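Local coordinates for protein disulfide-isomerase A4 (Rattus norvegicus, PDB 3EC3) that catalyses the rearrangement of disulfide bonds in proteins within the endoplasmic reticulum, the present fragment being its noncatalytic pair of thioredoxin-like domains, at residues A[137-142]-A[177-182]; A[207-212]-A[216-221]. The protein carries 1 engineered substitution. One frame throughout, in Å; residues are numbered along the deposited sequence.

Both interactions belong to the second of the two thioredoxin-like domains in this fragment, and their centres lie about 15 Å apart. They follow one another along the chain: interaction 1 joins the end of strand 135-140 to the start of helix 180-185, and interaction 2 then joins the exit of edge strand 206-208 to helix 216-227. The two strands belong to one mixed five-stranded sheet, separated in it by strand 196-200. A direct touch connects the contacts, Val138 CG2 lying 4.1 Å from Leu219 CD2. Together they fasten two helices to one sheet, in the noncatalytic part of the enzyme.

Interaction 1 (A[137-142]-A[177-182]); sequences VVYYSV and EDYATE
Tyr139 lays one margin of its ring against the side chain of Tyr179, its CE2 sitting 3.8 Å from Tyr179 CB, and carries its hydroxyl on to Glu182. The two tyrosine side chains cross at about a right angle, and the touch is apolar, made through the CB of Tyr179 and not by stacked rings. At the far end Tyr139 OH donates a short hydrogen bond of 2.6 Å to Glu182 OE2. That oxygen lies at the edge of the phenol ring, near its plane, whereas the hydroxyl meets the carboxylate from above, 51° out of its plane. The ring and carboxylate planes are turned 76° apart. Glu182 gets there from the first turn of its helix with CG anti to the backbone N (chi1 -176°) and an extended chain. Tyrosine suits the strand position because its ring can be buried while its hydroxyl still finds an acceptor; on one face of that ring, toward its rim, Val137 CG1 rests 3.5 Å above the plane. A phenylalanine in its place has no hydroxyl, and Glu182 OE2 would probably lose its donor from the strand and depend more heavily on Arg121. That arginine forms a salt bridge with OE2 and makes a cation-pi contact with Tyr179. The hydroxyl of Tyr179 bonds to Asp126. Tyr179 is the N-cap residue of helix 180-185 and the third residue of a type I turn from Glu177 to Ala180. The contact thus packs a helix start against the central strand of a thioredoxin-like sheet.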
# COMPACT_ATOMS: atom_id res chain seq x y z
N VAL A 137 10.19 3.25 -7.66
CA VAL A 137 9.59 4.52 -7.23
C VAL A 137 9.36 5.48 -8.39
O VAL A 137 10.27 5.71 -9.17
CB VAL A 137 10.48 5.24 -6.20
CG1 VAL A 137 9.71 6.52 -5.66
CG2 VAL A 137 10.84 4.29 -5.03
N VAL A 138 8.15 6.04 -8.49
CA VAL A 138 7.83 7.03 -9.50
C VAL A 138 7.59 8.39 -8.81
O VAL A 138 6.68 8.55 -7.98
CB VAL A 138 6.64 6.60 -10.41
CG1 VAL A 138 6.23 7.70 -11.39
CG2 VAL A 138 7.00 5.29 -11.18
N TYR A 139 8.42 9.37 -9.18
CA TYR A 139 8.43 10.67 -8.52
C TYR A 139 7.70 11.75 -9.34
O TYR A 139 7.97 11.94 -10.53
CB TYR A 139 9.87 11.16 -8.32
CG TYR A 139 10.78 10.24 -7.53
CD1 TYR A 139 11.57 9.30 -8.18
CD2 TYR A 139 10.88 10.35 -6.15
CE1 TYR A 139 12.43 8.46 -7.46
CE2 TYR A 139 11.74 9.50 -5.42
CZ TYR A 139 12.50 8.56 -6.10
OH TYR A 139 13.36 7.71 -5.42
N TYR A 140 6.83 12.49 -8.67
CA TYR A 140 6.15 13.62 -9.27
C TYR A 140 5.45 14.45 -8.20
O TYR A 140 5.68 14.26 -7.03
CB TYR A 140 5.17 13.21 -10.40
CG TYR A 140 4.01 12.30 -10.02
CD1 TYR A 140 4.18 10.91 -9.95
CD2 TYR A 140 2.73 12.82 -9.81
CE1 TYR A 140 3.12 10.06 -9.66
CE2 TYR A 140 1.64 11.98 -9.50
CZ TYR A 140 1.86 10.60 -9.43
OH TYR A 140 0.82 9.77 -9.16
N SER A 141 4.60 15.39 -8.62
CA SER A 141 3.85 16.18 -7.65
C SER A 141 2.62 15.41 -7.19
O SER A 141 1.64 15.31 -7.93
CB SER A 141 3.47 17.56 -8.25
OG SER A 141 2.65 18.28 -7.37
N VAL A 142 2.67 14.85 -5.98
CA VAL A 142 1.61 13.93 -5.52
C VAL A 142 0.65 14.70 -4.63
O VAL A 142 1.07 15.24 -3.62
CB VAL A 142 2.21 12.69 -4.75
CG1 VAL A 142 1.09 11.84 -4.11
CG2 VAL A 142 3.04 11.84 -5.73
N GLU A 177 9.21 16.67 -4.14
CA GLU A 177 9.66 17.63 -3.11
C GLU A 177 9.97 16.90 -1.80
O GLU A 177 11.05 17.10 -1.22
CB GLU A 177 8.60 18.70 -2.83
CG GLU A 177 8.60 19.89 -3.78
CD GLU A 177 8.15 21.22 -3.12
OE1 GLU A 177 8.31 21.38 -1.88
OE2 GLU A 177 7.65 22.11 -3.84
N ASP A 178 9.02 16.08 -1.35
CA ASP A 178 9.21 15.17 -0.21
C ASP A 178 10.55 14.44 -0.34
O ASP A 178 11.30 14.30 0.64
CB ASP A 178 8.06 14.13 -0.14
CG ASP A 178 8.01 13.39 1.21
OD1 ASP A 178 8.61 13.85 2.21
OD2 ASP A 178 7.35 12.33 1.27
N TYR A 179 10.86 14.00 -1.55
CA TYR A 179 12.12 13.27 -1.78
C TYR A 179 13.16 14.05 -2.57
O TYR A 179 13.95 13.47 -3.32
CB TYR A 179 11.83 11.91 -2.42
CG TYR A 179 11.25 10.93 -1.45
CD1 TYR A 179 9.87 10.77 -1.33
CD2 TYR A 179 12.08 10.17 -0.61
CE1 TYR A 179 9.32 9.85 -0.42
CE2 TYR A 179 11.54 9.26 0.31
CZ TYR A 179 10.17 9.10 0.39
OH TYR A 179 9.65 8.21 1.31
N ALA A 180 13.16 15.37 -2.41
CA ALA A 180 14.10 16.27 -3.11
C ALA A 180 15.55 15.77 -3.11
O ALA A 180 16.21 15.68 -4.17
CB ALA A 180 14.01 17.70 -2.55
N THR A 181 16.05 15.43 -1.93
CA THR A 181 17.45 15.07 -1.82
C THR A 181 17.74 13.65 -2.32
O THR A 181 18.80 13.41 -2.88
CB THR A 181 18.12 15.43 -0.44
OG1 THR A 181 19.22 14.56 -0.20
CG2 THR A 181 17.13 15.35 0.72
N GLU A 182 16.78 12.73 -2.16
CA GLU A 182 16.86 11.44 -2.82
C GLU A 182 16.95 11.61 -4.35
O GLU A 182 17.75 10.92 -5.00
CB GLU A 182 15.66 10.55 -2.45
CG GLU A 182 15.73 9.17 -3.04
CD GLU A 182 14.67 8.28 -2.47
OE1 GLU A 182 14.97 7.56 -1.51
OE2 GLU A 182 13.52 8.34 -2.95

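Interaction 2 (A[207-212]-A[216-221]); sequences FAMEPE and SDALRE. Unlike the reference sequence in segment 216-221: Arg220 (reference Gln).
Segment 207-212 runs off the end of edge strand 206-208 into an extended loop, and after a three-residue connection the chain enters the first turns of helix 216-227. The backbones stay well apart: the nearest CA pairs are Glu212 with Ala218 at 7.5 Å and Met209 with Leu219 at 8.1 Å, so side chains must bridge the gap. Met209, a selenomethionine in this crystal, does so: the extended chi1 and chi2 carry SE to 4.0 Å from Ala218 O, and the bend at chi3 (113°) then turns CE to 4.2 Å from Ala218 CB. This is the closing strand-to-helix connection of the thioredoxin-like fold, where the C-terminal helix packs back on the sheet; Leu219 and Met209 both also touch Ala197 of strand 196-200. A long, flexible apolar chain suits the span, and the small Ala218 lets it come near the helix. Nearer the surface, Glu212 sets its carboxylate over the same methyl group, OE1 at 3.3 Å and OE2 at 3.4 Å from Ala218 CB, with no hydrogen bond between the segments. Its OE2 stands 4.6 Å from Glu221 OE1, a like-charge approach that probably disfavours any closer fit.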
# COMPACT_ATOMS: atom_id res chain seq x y z
N PHE A 207 19.06 2.80 -9.12
CA PHE A 207 19.15 2.96 -10.57
C PHE A 207 18.18 4.06 -11.01
O PHE A 207 17.00 4.00 -10.68
CB PHE A 207 18.84 1.64 -11.28
CG PHE A 207 19.66 0.48 -10.77
CD1 PHE A 207 19.22 -0.28 -9.67
CD2 PHE A 207 20.88 0.15 -11.35
CE1 PHE A 207 19.97 -1.34 -9.19
CE2 PHE A 207 21.65 -0.92 -10.87
CZ PHE A 207 21.20 -1.66 -9.79
N ALA A 208 18.67 5.06 -11.74
CA ALA A 208 17.79 6.15 -12.15
C ALA A 208 17.36 5.98 -13.60
O ALA A 208 18.20 5.64 -14.45
CB ALA A 208 18.47 7.50 -11.95
N MSE A 209 16.08 6.20 -13.88
CA MSE A 209 15.57 6.12 -15.26
C MSE A 209 15.99 7.33 -16.08
O MSE A 209 15.76 8.46 -15.67
CB MSE A 209 14.04 5.98 -15.32
CG MSE A 209 13.51 5.80 -16.75
SE MSE A 209 11.58 5.65 -16.84
CE MSE A 209 11.12 7.22 -17.71
N GLU A 210 16.60 7.04 -17.23
CA GLU A 210 16.90 8.02 -18.27
C GLU A 210 15.66 8.86 -18.57
O GLU A 210 14.70 8.35 -19.15
CB GLU A 210 17.32 7.27 -19.53
CG GLU A 210 17.63 8.14 -20.70
CD GLU A 210 19.08 8.53 -20.74
OE1 GLU A 210 19.69 8.70 -19.66
OE2 GLU A 210 19.62 8.66 -21.85
N PRO A 211 15.68 10.16 -18.15
CA PRO A 211 14.56 11.07 -18.37
C PRO A 211 14.02 11.04 -19.81
O PRO A 211 14.77 11.21 -20.77
CB PRO A 211 15.16 12.44 -18.05
CG PRO A 211 16.16 12.14 -17.01
CD PRO A 211 16.78 10.83 -17.43
N GLU A 212 12.72 10.80 -19.92
CA GLU A 212 12.03 10.66 -21.19
C GLU A 212 10.61 11.09 -20.93
O GLU A 212 10.18 11.09 -19.76
CB GLU A 212 12.04 9.19 -21.59
CG GLU A 212 11.49 8.91 -22.99
CD GLU A 212 10.90 7.52 -23.09
OE1 GLU A 212 9.69 7.42 -23.38
OE2 GLU A 212 11.64 6.54 -22.85
N SER A 216 3.73 4.46 -19.58
CA SER A 216 3.87 3.07 -19.14
C SER A 216 4.95 2.27 -19.85
O SER A 216 5.70 1.54 -19.21
CB SER A 216 2.53 2.36 -19.21
OG SER A 216 1.72 2.92 -18.18
N ASP A 217 5.02 2.42 -21.17
CA ASP A 217 6.05 1.77 -22.00
C ASP A 217 7.47 2.06 -21.53
O ASP A 217 8.28 1.13 -21.35
CB ASP A 217 5.90 2.20 -23.45
CG ASP A 217 4.68 1.60 -24.10
OD1 ASP A 217 4.21 0.54 -23.63
OD2 ASP A 217 4.18 2.18 -25.09
N ALA A 218 7.76 3.34 -21.32
CA ALA A 218 9.07 3.77 -20.88
C ALA A 218 9.36 3.20 -19.50
O ALA A 218 10.45 2.63 -19.26
CB ALA A 218 9.13 5.28 -20.87
N LEU A 219 8.38 3.30 -18.59
CA LEU A 219 8.52 2.65 -17.30
C LEU A 219 8.68 1.13 -17.43
O LEU A 219 9.53 0.56 -16.76
CB LEU A 219 7.35 3.00 -16.36
CG LEU A 219 7.45 2.39 -14.94
CD1 LEU A 219 8.66 2.98 -14.20
CD2 LEU A 219 6.12 2.62 -14.14
N ARG A 220 7.90 0.48 -18.28
CA ARG A 220 8.05 -0.98 -18.44
C ARG A 220 9.45 -1.41 -18.95
O ARG A 220 9.98 -2.44 -18.53
CB ARG A 220 6.97 -1.60 -19.36
CG ARG A 220 6.70 -3.06 -18.97
CD ARG A 220 6.44 -4.02 -20.12
NE ARG A 220 6.71 -5.40 -19.68
CZ ARG A 220 5.79 -6.28 -19.25
NH1 ARG A 220 4.51 -5.94 -19.22
NH2 ARG A 220 6.15 -7.51 -18.88
N GLU A 221 10.03 -0.58 -19.83
CA GLU A 221 11.36 -0.82 -20.39
C GLU A 221 12.48 -0.72 -19.35
O GLU A 221 13.40 -1.53 -19.34
CB GLU A 221 11.61 0.17 -21.54
CG GLU A 221 10.60 -0.01 -22.67
CD GLU A 221 10.83 0.92 -23.88
OE1 GLU A 221 11.35 2.06 -23.73
OE2 GLU A 221 10.46 0.51 -24.99